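Local structure of 1-pyrroline-5-carboxylate dehydrogenase (Thermus thermophilus, 1UZB) at residues V54-P58 and Y122-K126; I180-P186 and K207-A212. The protein probably catalyses the NAD-dependent oxidation of glutamate semialdehyde, the open form of 1-pyrroline-5-carboxylate, to glutamate in proline breakdown. All coordinates share one frame; numbering follows the deposited sequence.

How the contacts relate
The two contacts lie in series along the chain: contact 1 closes before contact 2 opens, and their centres are about 12 Å apart. Contact 1 sets strand 52-57, part of a four-stranded mixed sheet, against the C-terminal end of helix 113-124. Contact 2 joins the loops that leave two parallel strands, 165-180 and 203-207, of another mixed sheet. E123 links them, since its carboxylate accepts hydrogen bonds from V214 N and V215 N in helix 213-226, which follows directly on segment 207-212. A second junction is K126, whose NZ makes a weak hydrogen bond to N184 O and a cation-pi contact with F185. Helix 113-124 and K126 thus join the N-terminal sheet to the probable dinucleotide-binding domain.

Contact 1. Residues V54-P58 and Y122-K126; sequences VSLNP and YEVGK
P58 and G125 face each other with their CA atoms 6.0 Å apart, while N57 and E123 bring theirs to 5.2 Å, so segment 54-58 runs close against the C-terminal part of helix 113-124 and G125. S55 OG donates a 2.6 Å hydrogen bond to E123 OE1, on the anti lone pair, the one away from OE2. The serine hydroxyl reaches it because chi1 (-177°) sets OG opposite the backbone N. E123 OE1 also accepts a hydrogen bond from V214 N and OE2 one from V215 N, which places the carboxylate at the start of helix 213-226, where the N-H groups would be expected to stabilise its negative charge. A leucine in place of E123 would probably strip S55 OG of its acceptor and leave those two amides without their mate. Strand 52-57 is an outer strand, within this chain, of a four-stranded mixed sheet, and the helix end packs beside it. N57 CA gives a C-H contact to Y122 O (3.4 Å, 150° at H). The N57 amide stands 83° from the Y122 ring, its ND2 at the ring edge, 3.9 Å from CD2; S59 N and E63 OE1 engage its OD1 and ND2. P58 lays CD 3.3 Å from E123 O and CG 3.6 Å from G125 N. At G125, with positive phi, a beta carbon would press on P58 CG.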
loop_
_atom_site.group_PDB
_atom_site.type_symbol
_atom_site.label_atom_id
_atom_site.label_comp_id
_atom_site.label_asym_id
_atom_site.label_seq_id
_atom_site.Cartn_x
_atom_site.Cartn_y
_atom_site.Cartn_z
ATOM N N VAL A 54 6.492 -44.011 -32.772
ATOM C CA VAL A 54 5.280 -44.692 -32.344
ATOM C C VAL A 54 5.073 -44.535 -30.843
ATOM O O VAL A 54 6.017 -44.641 -30.063
ATOM C CB VAL A 54 5.348 -46.199 -32.673
ATOM C CG1 VAL A 54 4.012 -46.859 -32.376
ATOM C CG2 VAL A 54 5.729 -46.398 -34.131
ATOM N N SER A 55 3.835 -44.264 -30.445
ATOM C CA SER A 55 3.509 -44.129 -29.030
ATOM C C SER A 55 2.565 -45.268 -28.673
ATOM O O SER A 55 1.478 -45.388 -29.237
ATOM C CB SER A 55 2.836 -42.785 -28.753
ATOM O OG SER A 55 2.592 -42.635 -27.364
ATOM N N LEU A 56 2.991 -46.101 -27.731
ATOM C CA LEU A 56 2.208 -47.259 -27.317
ATOM C C LEU A 56 1.394 -47.057 -26.047
ATOM O O LEU A 56 1.666 -46.165 -25.243
ATOM C CB LEU A 56 3.136 -48.458 -27.122
ATOM C CG LEU A 56 4.040 -48.815 -28.305
ATOM C CD1 LEU A 56 4.960 -49.959 -27.919
ATOM C CD2 LEU A 56 3.189 -49.190 -29.505
ATOM N N ASN A 57 0.385 -47.904 -25.885
ATOM C CA ASN A 57 -0.483 -47.890 -24.715
ATOM C C ASN A 57 0.202 -48.802 -23.694
ATOM O O ASN A 57 0.276 -50.009 -23.893
ATOM C CB ASN A 57 -1.851 -48.458 -25.101
ATOM C CG ASN A 57 -2.800 -48.568 -23.929
ATOM O OD1 ASN A 57 -2.419 -48.363 -22.778
ATOM N ND2 ASN A 57 -4.049 -48.909 -24.218
ATOM N N PRO A 58 0.711 -48.243 -22.585
ATOM C CA PRO A 58 1.385 -49.082 -21.586
ATOM C C PRO A 58 0.493 -50.123 -20.917
ATOM O O PRO A 58 0.992 -51.055 -20.283
ATOM C CB PRO A 58 1.954 -48.064 -20.600
ATOM C CG PRO A 58 0.969 -46.929 -20.680
ATOM C CD PRO A 58 0.699 -46.828 -22.171
ATOM N N TYR A 122 -4.622 -43.280 -21.702
ATOM C CA TYR A 122 -4.135 -44.221 -22.703
ATOM C C TYR A 122 -2.656 -44.143 -23.056
ATOM O O TYR A 122 -2.027 -45.182 -23.261
ATOM C CB TYR A 122 -4.961 -44.096 -23.990
ATOM C CG TYR A 122 -6.361 -44.646 -23.860
ATOM C CD1 TYR A 122 -7.475 -43.825 -24.029
ATOM C CD2 TYR A 122 -6.571 -45.989 -23.547
ATOM C CE1 TYR A 122 -8.765 -44.330 -23.888
ATOM C CE2 TYR A 122 -7.854 -46.502 -23.403
ATOM C CZ TYR A 122 -8.945 -45.666 -23.576
ATOM O OH TYR A 122 -10.215 -46.173 -23.430
ATOM N N GLU A 123 -2.090 -42.938 -23.121
ATOM C CA GLU A 123 -0.685 -42.821 -23.504
ATOM C C GLU A 123 0.351 -43.069 -22.410
ATOM O O GLU A 123 1.413 -43.636 -22.688
ATOM C CB GLU A 123 -0.395 -41.465 -24.157
ATOM C CG GLU A 123 0.951 -41.469 -24.881
ATOM C CD GLU A 123 1.259 -40.188 -25.637
ATOM O OE1 GLU A 123 2.079 -40.254 -26.581
ATOM O OE2 GLU A 123 0.700 -39.123 -25.288
ATOM N N VAL A 124 0.067 -42.638 -21.180
ATOM C CA VAL A 124 1.024 -42.852 -20.098
ATOM C C VAL A 124 0.498 -43.661 -18.912
ATOM O O VAL A 124 1.171 -43.787 -17.892
ATOM C CB VAL A 124 1.640 -41.519 -19.588
ATOM C CG1 VAL A 124 2.404 -40.840 -20.719
ATOM C CG2 VAL A 124 0.562 -40.605 -19.043
ATOM N N GLY A 125 -0.708 -44.207 -19.046
ATOM C CA GLY A 125 -1.254 -45.051 -17.998
ATOM C C GLY A 125 -1.679 -44.449 -16.676
ATOM O O GLY A 125 -1.548 -45.092 -15.629
ATOM N N LYS A 126 -2.182 -43.221 -16.705
ATOM C CA LYS A 126 -2.662 -42.587 -15.484
ATOM C C LYS A 126 -4.112 -42.993 -15.285
ATOM O O LYS A 126 -4.853 -43.134 -16.261
ATOM C CB LYS A 126 -2.601 -41.062 -15.595
ATOM C CG LYS A 126 -1.205 -40.508 -15.683
ATOM C CD LYS A 126 -1.154 -39.046 -15.276
ATOM C CE LYS A 126 0.291 -38.615 -15.110
ATOM N NZ LYS A 126 0.431 -37.258 -14.516
#

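Contact 2. Residues I180-P186 and K207-A212; sequences IAPWNFP and KPAEDA
A181 N donates to K207 O where the two strands give way to loops, in a bond 3.2 Å long and nearly straight: the angle at the hydrogen is 165°, and the C=O...N angle at K207 O is 162°, so the nitrogen lies almost in line with the carbonyl. It follows directly on the parallel pairing of I180 with K207, where strands 165-180 and 203-207 end side by side. Helix 188-199 lies between these strands in sequence, making a beta-alpha-beta crossover, consistent with the Rossmann-like dinucleotide-binding domain of aldehyde dehydrogenases.

Beyond the bridge the loops meet through W183. Its CB rests on A209 CB at 3.6 Å and, at longer range, on D211 CB at 4.1 Å. With chi1 at 51°, CG lies between the backbone N and the carbonyl carbon, which turns the indole so that A209 CB comes to its edge, near the ring plane, while D211 OD2 approaches obliquely. The six-membered part (CZ2, CZ3, CH2) runs on beyond segment 207-212, and the side chain also touches Q320 and V364. A209 CB packs against W183 N as well. Further along, P186 CB and A212 CB are pressed to 3.2 Å, tighter than usual for two carbons, just where A212 forms the N-cap of helix 213-226.

Of three waters, one donates to A181 O (2.7 Å) and to K207 O, which therefore receives two hydrogen bonds; the second accepts from A209 N at 2.9 Å and donates to P182 O; the third donates to the carbonyls of P186 and A212. Cohesion thus rests on backbone groups, joined directly once and then through three waters, and on W183 and P186 packed against the methyls of A209 and A212.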
loop_
_atom_site.group_PDB
_atom_site.type_symbol
_atom_site.label_atom_id
_atom_site.label_comp_id
_atom_site.label_asym_id
_atom_site.label_seq_id
_atom_site.Cartn_x
_atom_site.Cartn_y
_atom_site.Cartn_z
ATOM N N ILE A 180 12.993 -29.345 -22.429
ATOM C CA ILE A 180 13.093 -30.800 -22.479
ATOM C C ILE A 180 12.171 -31.282 -21.364
ATOM O O ILE A 180 12.511 -31.209 -20.180
ATOM C CB ILE A 180 14.551 -31.250 -22.248
ATOM C CG1 ILE A 180 15.428 -30.688 -23.373
ATOM C CG2 ILE A 180 14.643 -32.774 -22.210
ATOM C CD1 ILE A 180 16.902 -30.942 -23.208
ATOM N N ALA A 181 10.995 -31.758 -21.763
ATOM C CA ALA A 181 9.955 -32.191 -20.832
ATOM C C ALA A 181 9.946 -33.666 -20.442
ATOM O O ALA A 181 10.485 -34.518 -21.144
ATOM C CB ALA A 181 8.588 -31.805 -21.395
ATOM N N PRO A 182 9.308 -33.980 -19.305
ATOM C CA PRO A 182 9.200 -35.340 -18.778
ATOM C C PRO A 182 7.953 -36.061 -19.276
ATOM O O PRO A 182 7.019 -35.435 -19.783
ATOM C CB PRO A 182 9.144 -35.106 -17.279
ATOM C CG PRO A 182 8.260 -33.904 -17.204
ATOM C CD PRO A 182 8.798 -33.007 -18.319
ATOM N N TRP A 183 7.943 -37.382 -19.124
ATOM C CA TRP A 183 6.800 -38.181 -19.543
ATOM C C TRP A 183 5.779 -38.380 -18.431
ATOM O O TRP A 183 4.635 -38.737 -18.708
ATOM C CB TRP A 183 7.243 -39.563 -20.053
ATOM C CG TRP A 183 8.160 -40.325 -19.131
ATOM C CD1 TRP A 183 9.519 -40.408 -19.220
ATOM C CD2 TRP A 183 7.785 -41.124 -17.996
ATOM N NE1 TRP A 183 10.015 -41.209 -18.221
ATOM C CE2 TRP A 183 8.974 -41.661 -17.455
ATOM C CE3 TRP A 183 6.561 -41.440 -17.387
ATOM C CZ2 TRP A 183 8.979 -42.497 -16.333
ATOM C CZ3 TRP A 183 6.566 -42.275 -16.268
ATOM C CH2 TRP A 183 7.768 -42.791 -15.756
ATOM N N ASN A 184 6.167 -38.141 -17.181
ATOM C CA ASN A 184 5.232 -38.378 -16.084
ATOM C C ASN A 184 4.148 -37.316 -15.888
ATOM O O ASN A 184 3.084 -37.615 -15.348
ATOM C CB ASN A 184 6.002 -38.663 -14.785
ATOM C CG ASN A 184 6.678 -37.440 -14.209
ATOM O OD1 ASN A 184 7.048 -36.511 -14.925
ATOM N ND2 ASN A 184 6.865 -37.449 -12.896
ATOM N N PHE A 185 4.415 -36.088 -16.319
ATOM C CA PHE A 185 3.424 -35.012 -16.271
ATOM C C PHE A 185 3.573 -34.321 -17.618
ATOM O O PHE A 185 3.959 -33.157 -17.699
ATOM C CB PHE A 185 3.697 -34.037 -15.125
ATOM C CG PHE A 185 3.361 -34.596 -13.776
ATOM C CD1 PHE A 185 4.314 -35.292 -13.039
ATOM C CD2 PHE A 185 2.075 -34.466 -13.258
ATOM C CE1 PHE A 185 3.990 -35.854 -11.803
ATOM C CE2 PHE A 185 1.740 -35.025 -12.026
ATOM C CZ PHE A 185 2.702 -35.721 -11.298
ATOM N N PRO A 186 3.250 -35.051 -18.702
ATOM C CA PRO A 186 3.337 -34.595 -20.089
ATOM C C PRO A 186 2.389 -33.507 -20.556
ATOM O O PRO A 186 2.486 -33.048 -21.694
ATOM C CB PRO A 186 3.196 -35.886 -20.875
ATOM C CG PRO A 186 2.214 -36.635 -20.071
ATOM C CD PRO A 186 2.645 -36.395 -18.640
ATOM N N LYS A 207 10.855 -30.200 -26.714
ATOM C CA LYS A 207 11.052 -31.604 -27.029
ATOM C C LYS A 207 10.271 -32.419 -26.010
ATOM O O LYS A 207 10.632 -32.470 -24.834
ATOM C CB LYS A 207 12.527 -32.009 -26.950
ATOM C CG LYS A 207 12.739 -33.454 -27.401
ATOM C CD LYS A 207 13.878 -34.148 -26.679
ATOM C CE LYS A 207 13.890 -35.634 -27.022
ATOM N NZ LYS A 207 14.955 -36.384 -26.301
ATOM N N PRO A 208 9.174 -33.049 -26.442
ATOM C CA PRO A 208 8.376 -33.857 -25.520
ATOM C C PRO A 208 9.124 -35.145 -25.216
ATOM O O PRO A 208 10.035 -35.525 -25.956
ATOM C CB PRO A 208 7.105 -34.120 -26.314
ATOM C CG PRO A 208 7.633 -34.227 -27.729
ATOM C CD PRO A 208 8.600 -33.068 -27.801
ATOM N N ALA A 209 8.762 -35.808 -24.123
ATOM C CA ALA A 209 9.389 -37.076 -23.782
ATOM C C ALA A 209 8.843 -38.087 -24.792
ATOM O O ALA A 209 7.683 -37.996 -25.197
ATOM C CB ALA A 209 9.017 -37.479 -22.362
ATOM N N GLU A 210 9.676 -39.037 -25.201
ATOM C CA GLU A 210 9.275 -40.042 -26.188
ATOM C C GLU A 210 7.967 -40.772 -25.902
ATOM O O GLU A 210 7.187 -41.029 -26.818
ATOM C CB GLU A 210 10.374 -41.095 -26.362
ATOM C CG GLU A 210 11.699 -40.573 -26.869
ATOM C CD GLU A 210 12.675 -41.697 -27.175
ATOM O OE1 GLU A 210 13.872 -41.409 -27.362
ATOM O OE2 GLU A 210 12.238 -42.866 -27.238
ATOM N N ASP A 211 7.735 -41.106 -24.637
ATOM C CA ASP A 211 6.536 -41.840 -24.240
ATOM C C ASP A 211 5.254 -41.018 -24.214
ATOM O O ASP A 211 4.167 -41.576 -24.056
ATOM C CB ASP A 211 6.740 -42.469 -22.858
ATOM C CG ASP A 211 7.776 -43.575 -22.864
ATOM O OD1 ASP A 211 7.557 -44.589 -23.559
ATOM O OD2 ASP A 211 8.807 -43.434 -22.170
ATOM N N ALA A 212 5.372 -39.704 -24.381
ATOM C CA ALA A 212 4.206 -38.833 -24.329
ATOM C C ALA A 212 4.129 -37.824 -25.470
ATOM O O ALA A 212 3.660 -36.699 -25.284
ATOM C CB ALA A 212 4.185 -38.104 -22.984
HETATM O O HOH W 1 11.898 -34.639 -23.493
HETATM O O HOH W 2 6.729 -34.460 -22.502
HETATM O O HOH W 3 4.324 -34.234 -23.757
#